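Local coordinates for protein pectate lyase II (Xanthomonas campestris pv. campestris, PDB 2QY1) that probably cleaves pectate, the polygalacturonate of plant cell walls, by beta-elimination, as a secreted lyase of polysaccharide lyase family 1, at residues K64-I68 / N85-V90; N203-P209 / N225-I231. The protein carries 2 engineered substitutions. One frame throughout, in Å; residues are numbered along the deposited sequence.

Contact 1. Residues K64-I68 / N85-V90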
loop_
_atom_site.group_PDB
_atom_site.type_symbol
_atom_site.label_atom_id
_atom_site.label_comp_id
_atom_site.label_asym_id
_atom_site.label_seq_id
_atom_site.Cartn_x
_atom_site.Cartn_y
_atom_site.Cartn_z
ATOM N N LYS A 64 1.868 -7.410 -16.576
ATOM C CA LYS A 64 3.148 -8.070 -16.325
ATOM C C LYS A 64 3.320 -8.127 -14.811
ATOM O O LYS A 64 3.522 -7.093 -14.163
ATOM C CB LYS A 64 4.297 -7.288 -16.969
ATOM C CG LYS A 64 4.340 -7.358 -18.499
ATOM C CD LYS A 64 4.883 -6.067 -19.129
ATOM C CE LYS A 64 6.353 -5.827 -18.821
ATOM N NZ LYS A 64 6.875 -4.568 -19.454
ATOM N N THR A 65 3.213 -9.328 -14.247
ATOM C CA THR A 65 3.127 -9.492 -12.796
ATOM C C THR A 65 3.921 -10.700 -12.299
ATOM O O THR A 65 3.694 -11.833 -12.741
ATOM C CB THR A 65 1.644 -9.606 -12.346
ATOM O OG1 THR A 65 0.909 -8.485 -12.852
ATOM C CG2 THR A 65 1.512 -9.644 -10.814
ATOM N N VAL A 66 4.857 -10.442 -11.391
ATOM C CA VAL A 66 5.606 -11.501 -10.724
ATOM C C VAL A 66 4.746 -12.083 -9.598
ATOM O O VAL A 66 4.132 -11.340 -8.829
ATOM C CB VAL A 66 6.955 -10.976 -10.169
ATOM C CG1 VAL A 66 7.673 -12.052 -9.372
ATOM C CG2 VAL A 66 7.845 -10.498 -11.301
ATOM N N GLN A 67 4.699 -13.410 -9.507
ATOM C CA GLN A 67 3.868 -14.078 -8.505
ATOM C C GLN A 67 4.711 -14.843 -7.493
ATOM O O GLN A 67 5.511 -15.708 -7.871
ATOM C CB GLN A 67 2.902 -15.058 -9.174
ATOM C CG GLN A 67 2.452 -14.678 -10.576
ATOM C CD GLN A 67 0.983 -14.343 -10.645
ATOM O OE1 GLN A 67 0.562 -13.237 -10.314
ATOM N NE2 GLN A 67 0.191 -15.303 -11.089
ATOM N N ILE A 68 4.534 -14.521 -6.214
ATOM C CA ILE A 68 5.011 -15.371 -5.127
ATOM C C ILE A 68 3.785 -16.092 -4.573
ATOM O O ILE A 68 2.968 -15.495 -3.873
ATOM C CB ILE A 68 5.707 -14.574 -3.995
ATOM C CG1 ILE A 68 6.932 -13.823 -4.523
ATOM C CG2 ILE A 68 6.114 -15.508 -2.849
ATOM C CD1 ILE A 68 7.474 -12.772 -3.545
ATOM N N ASN A 85 8.680 -2.116 -14.772
ATOM C CA ASN A 85 7.387 -1.956 -15.432
ATOM C C ASN A 85 6.574 -3.245 -15.271
ATOM O O ASN A 85 5.868 -3.683 -16.183
ATOM C CB ASN A 85 7.579 -1.598 -16.908
ATOM C CG ASN A 85 6.291 -1.139 -17.582
ATOM O OD1 ASN A 85 5.587 -0.252 -17.088
ATOM N ND2 ASN A 85 5.981 -1.743 -18.717
ATOM N N PHE A 86 6.703 -3.851 -14.095
ATOM C CA PHE A 86 5.923 -5.028 -13.723
ATOM C C PHE A 86 5.523 -4.930 -12.255
ATOM O O PHE A 86 6.219 -4.297 -11.460
ATOM C CB PHE A 86 6.697 -6.331 -13.996
ATOM C CG PHE A 86 8.012 -6.437 -13.262
ATOM C CD1 PHE A 86 8.064 -6.932 -11.961
ATOM C CD2 PHE A 86 9.202 -6.054 -13.880
ATOM C CE1 PHE A 86 9.279 -7.034 -11.284
ATOM C CE2 PHE A 86 10.421 -6.155 -13.212
ATOM C CZ PHE A 86 10.460 -6.644 -11.912
ATOM N N GLY A 87 4.395 -5.549 -11.914
ATOM C CA GLY A 87 3.909 -5.588 -10.539
ATOM C C GLY A 87 4.293 -6.867 -9.821
ATOM O O GLY A 87 4.886 -7.772 -10.416
ATOM N N ILE A 88 3.956 -6.933 -8.535
ATOM C CA ILE A 88 4.276 -8.088 -7.694
ATOM C C ILE A 88 3.023 -8.537 -6.954
ATOM O O ILE A 88 2.252 -7.711 -6.452
ATOM C CB ILE A 88 5.400 -7.781 -6.668
ATOM C CG1 ILE A 88 6.697 -7.378 -7.381
ATOM C CG2 ILE A 88 5.663 -8.992 -5.760
ATOM C CD1 ILE A 88 7.694 -6.650 -6.482
ATOM N N ARG A 89 2.837 -9.849 -6.891
ATOM C CA ARG A 89 1.687 -10.440 -6.233
ATOM C C ARG A 89 2.136 -11.500 -5.229
ATOM O O ARG A 89 2.920 -12.385 -5.566
ATOM C CB ARG A 89 0.798 -11.064 -7.296
ATOM C CG ARG A 89 -0.626 -11.269 -6.906
ATOM C CD ARG A 89 -1.335 -11.897 -8.093
ATOM N NE ARG A 89 -2.636 -12.431 -7.733
ATOM C CZ ARG A 89 -3.243 -13.423 -8.375
ATOM N NH1 ARG A 89 -4.432 -13.832 -7.966
ATOM N NH2 ARG A 89 -2.662 -14.006 -9.418
ATOM N N VAL A 90 1.644 -11.402 -3.997
ATOM C CA VAL A 90 1.894 -12.427 -2.977
ATOM C C VAL A 90 0.563 -13.080 -2.620
ATOM O O VAL A 90 -0.361 -12.413 -2.159
ATOM C CB VAL A 90 2.583 -11.856 -1.714
ATOM C CG1 VAL A 90 2.865 -12.967 -0.713
ATOM C CG2 VAL A 90 3.881 -11.142 -2.082
#

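Contact 2. Residues N203-P209 / N225-I231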
loop_
_atom_site.group_PDB
_atom_site.type_symbol
_atom_site.label_atom_id
_atom_site.label_comp_id
_atom_site.label_asym_id
_atom_site.label_seq_id
_atom_site.Cartn_x
_atom_site.Cartn_y
_atom_site.Cartn_z
ATOM N N ASN A 203 -0.446 13.844 -4.834
ATOM C CA ASN A 203 -1.130 13.877 -6.130
ATOM C C ASN A 203 -1.808 12.537 -6.423
ATOM O O ASN A 203 -1.514 11.870 -7.417
ATOM C CB ASN A 203 -0.176 14.298 -7.257
ATOM C CG ASN A 203 0.438 15.669 -7.022
ATOM O OD1 ASN A 203 1.641 15.791 -6.784
ATOM N ND2 ASN A 203 -0.390 16.708 -7.080
ATOM N N VAL A 204 -2.697 12.147 -5.516
ATOM C CA VAL A 204 -3.454 10.902 -5.623
ATOM C C VAL A 204 -4.940 11.219 -5.459
ATOM O O VAL A 204 -5.290 12.330 -5.059
ATOM C CB VAL A 204 -2.994 9.845 -4.578
ATOM C CG1 VAL A 204 -1.542 9.425 -4.829
ATOM C CG2 VAL A 204 -3.169 10.355 -3.145
ATOM N N GLU A 205 -5.811 10.261 -5.762
ATOM C CA GLU A 205 -7.251 10.532 -5.717
ATOM C C GLU A 205 -7.971 9.949 -4.502
ATOM O O GLU A 205 -8.622 10.691 -3.764
ATOM C CB GLU A 205 -7.943 10.118 -7.021
ATOM C CG GLU A 205 -7.549 10.979 -8.216
ATOM C CD GLU A 205 -8.535 10.909 -9.374
ATOM O OE1 GLU A 205 -8.304 11.625 -10.374
ATOM O OE2 GLU A 205 -9.535 10.157 -9.297
ATOM N N SER A 206 -7.852 8.638 -4.293
ATOM C CA SER A 206 -8.612 7.960 -3.242
ATOM C C SER A 206 -7.958 6.666 -2.759
ATOM O O SER A 206 -6.926 6.242 -3.293
ATOM C CB SER A 206 -10.041 7.670 -3.719
ATOM O OG SER A 206 -10.043 6.644 -4.697
ATOM N N ARG A 207 -8.585 6.051 -1.753
ATOM C CA ARG A 207 -8.113 4.813 -1.121
ATOM C C ARG A 207 -6.760 5.030 -0.452
ATOM O O ARG A 207 -5.755 4.452 -0.867
ATOM C CB ARG A 207 -7.991 3.663 -2.131
ATOM C CG ARG A 207 -9.245 3.265 -2.888
ATOM C CD ARG A 207 -8.942 1.970 -3.622
ATOM N NE ARG A 207 -10.035 1.487 -4.462
ATOM C CZ ARG A 207 -9.920 0.474 -5.320
ATOM N NH1 ARG A 207 -8.756 -0.161 -5.466
ATOM N NH2 ARG A 207 -10.962 0.101 -6.046
ATOM N N VAL A 208 -6.728 5.860 0.587
ATOM C CA VAL A 208 -5.451 6.211 1.211
ATOM C C VAL A 208 -5.378 5.946 2.732
ATOM O O VAL A 208 -5.036 6.846 3.502
ATOM C CB VAL A 208 -5.034 7.680 0.888
ATOM C CG1 VAL A 208 -3.537 7.778 0.788
ATOM C CG2 VAL A 208 -5.652 8.166 -0.427
ATOM N N PRO A 209 -5.679 4.709 3.178
ATOM C CA PRO A 209 -6.163 3.536 2.455
ATOM C C PRO A 209 -7.690 3.429 2.464
ATOM O O PRO A 209 -8.358 4.114 3.240
ATOM C CB PRO A 209 -5.571 2.383 3.262
ATOM C CG PRO A 209 -5.577 2.895 4.677
ATOM C CD PRO A 209 -5.475 4.405 4.609
ATOM N N ASN A 225 -2.290 16.919 -1.735
ATOM C CA ASN A 225 -3.023 16.852 -3.001
ATOM C C ASN A 225 -3.720 15.502 -3.203
ATOM O O ASN A 225 -3.457 14.770 -4.163
ATOM C CB ASN A 225 -2.126 17.252 -4.182
ATOM C CG ASN A 225 -1.732 18.721 -4.138
ATOM O OD1 ASN A 225 -0.550 19.066 -4.211
ATOM N ND2 ASN A 225 -2.721 19.593 -3.999
ATOM N N VAL A 226 -4.599 15.186 -2.256
ATOM C CA VAL A 226 -5.454 14.007 -2.308
ATOM C C VAL A 226 -6.853 14.532 -2.603
ATOM O O VAL A 226 -7.457 15.218 -1.774
ATOM C CB VAL A 226 -5.414 13.217 -0.979
ATOM C CG1 VAL A 226 -6.205 11.926 -1.090
ATOM C CG2 VAL A 226 -3.969 12.933 -0.558
ATOM N N THR A 227 -7.358 14.220 -3.794
ATOM C CA THR A 227 -8.433 15.017 -4.393
ATOM C C THR A 227 -9.868 14.497 -4.237
ATOM O O THR A 227 -10.820 15.266 -4.411
ATOM C CB THR A 227 -8.143 15.316 -5.885
ATOM O OG1 THR A 227 -7.889 14.089 -6.581
ATOM C CG2 THR A 227 -6.931 16.236 -6.023
ATOM N N THR A 228 -10.029 13.219 -3.901
ATOM C CA THR A 228 -11.369 12.641 -3.738
ATOM C C THR A 228 -11.662 12.303 -2.278
ATOM O O THR A 228 -12.655 12.766 -1.719
ATOM C CB THR A 228 -11.589 11.404 -4.659
ATOM O OG1 THR A 228 -11.580 11.821 -6.030
ATOM C CG2 THR A 228 -12.918 10.716 -4.362
ATOM N N SER A 229 -10.798 11.488 -1.677
ATOM C CA SER A 229 -10.912 11.110 -0.268
ATOM C C SER A 229 -9.615 10.466 0.205
ATOM O O SER A 229 -8.880 9.874 -0.593
ATOM C CB SER A 229 -12.088 10.155 -0.045
ATOM O OG SER A 229 -11.963 8.995 -0.847
ATOM N N GLY A 230 -9.339 10.580 1.499
ATOM C CA GLY A 230 -8.107 10.045 2.074
ATOM C C GLY A 230 -8.299 8.685 2.719
ATOM O O GLY A 230 -8.535 7.686 2.032
ATOM N N ILE A 231 -8.185 8.652 4.044
ATOM C CA ILE A 231 -8.414 7.436 4.817
ATOM C C ILE A 231 -9.914 7.158 4.843
ATOM O O ILE A 231 -10.693 7.959 5.367
ATOM C CB ILE A 231 -7.873 7.564 6.265
ATOM C CG1 ILE A 231 -6.366 7.850 6.258
ATOM C CG2 ILE A 231 -8.183 6.304 7.076
ATOM C CD1 ILE A 231 -5.854 8.527 7.521
HETATM O O HOH W 1 -10.368 7.105 0.134
#

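Contact 1. Residues K64-I68 / N85-V90
In a parallel beta pair the backbone does most of the binding, as K64-I68 with N85-V90 shows. Four hydrogen bonds alternate in direction: G87 N to K64 O and R89 N to V66 O, at 2.9 and 2.8 Å, answer V66 N to G87 O and I68 N to R89 O, both 2.8 Å. A backbone bond between I68 and V91 continues the pairing, and the second strand bonds on its other side: I88 and V90 to the backbones of S115, S117 and E119, on and just before strand 116-119. Q67 N donates to OE1 of Q27 on helix 23-32. The main polar partner of R89 is E119, salt-bridged to NE; the 3.4 Å bond from R89 NH2 to Q67 OE1 is weak and secondary. V66, I68, I88 and V90 share the opposite face, I68 CD1 lying 4.2 Å from V90 CG2. Stacked in register with aliphatic side chains inward, these coils form the right-handed parallel beta-helix of pectate lyases, near its helix-covered end.

Contact 2. Residues N203-P209 / N225-I231
Successive coils can match even where the chain bends. Both segments turn a corner at an asparagine, N203 and N225, with left-handed helical backbone angles, and the corners nest, N203 ND2 3.4 Å from N225 CB. V204 CG2 (3.7 Å from V226 CG2) and V208 CG2 (3.9 Å from V226 CG1) leave a hollow that V226 fills. Segment 225-231 then gains a residue, T228, absorbed as E205 O accepts from T228 N (2.9 Å) and S229 N (3.1 Å). R207 is the other segment's extra residue, bringing V208 level with G230. A water accepts from R207 N (2.8 Å), donates to G230 O (2.7 Å) and bonds S229 OG (2.7 Å). After a cis peptide bond, P209 sets CD 3.9 Å from I231 CG1. R207 and P209 fit the family's RxPxxR signature; the R207 side chain is about 5 Å from a bound phosphate, probably from the crystallisation liquor. Backbone and water bonds hold this turn, asking little of R207, whose CA-to-CB bond points away from segment 225-231.

Both contacts join neighbouring coils of one beta-helix, yet they share no strand and lie on opposite sides of the chain's centre, with their centres 24 Å apart and nearest atoms about 13 Å apart. Contact 1, the more buried, belongs to the parallel sheet of 65-69, 87-91, 116-119 and 155-158, with R89 and Q67 on one face and aliphatic side chains on the other. Contact 2 is partly buried and has a single parallel bridge; it follows the chain out of a strand, round a corner and through loops, so shared acceptors and water replace strict alternation. In this protein, then, the sheet repeats from coil to coil, while the bend takes up an extra residue.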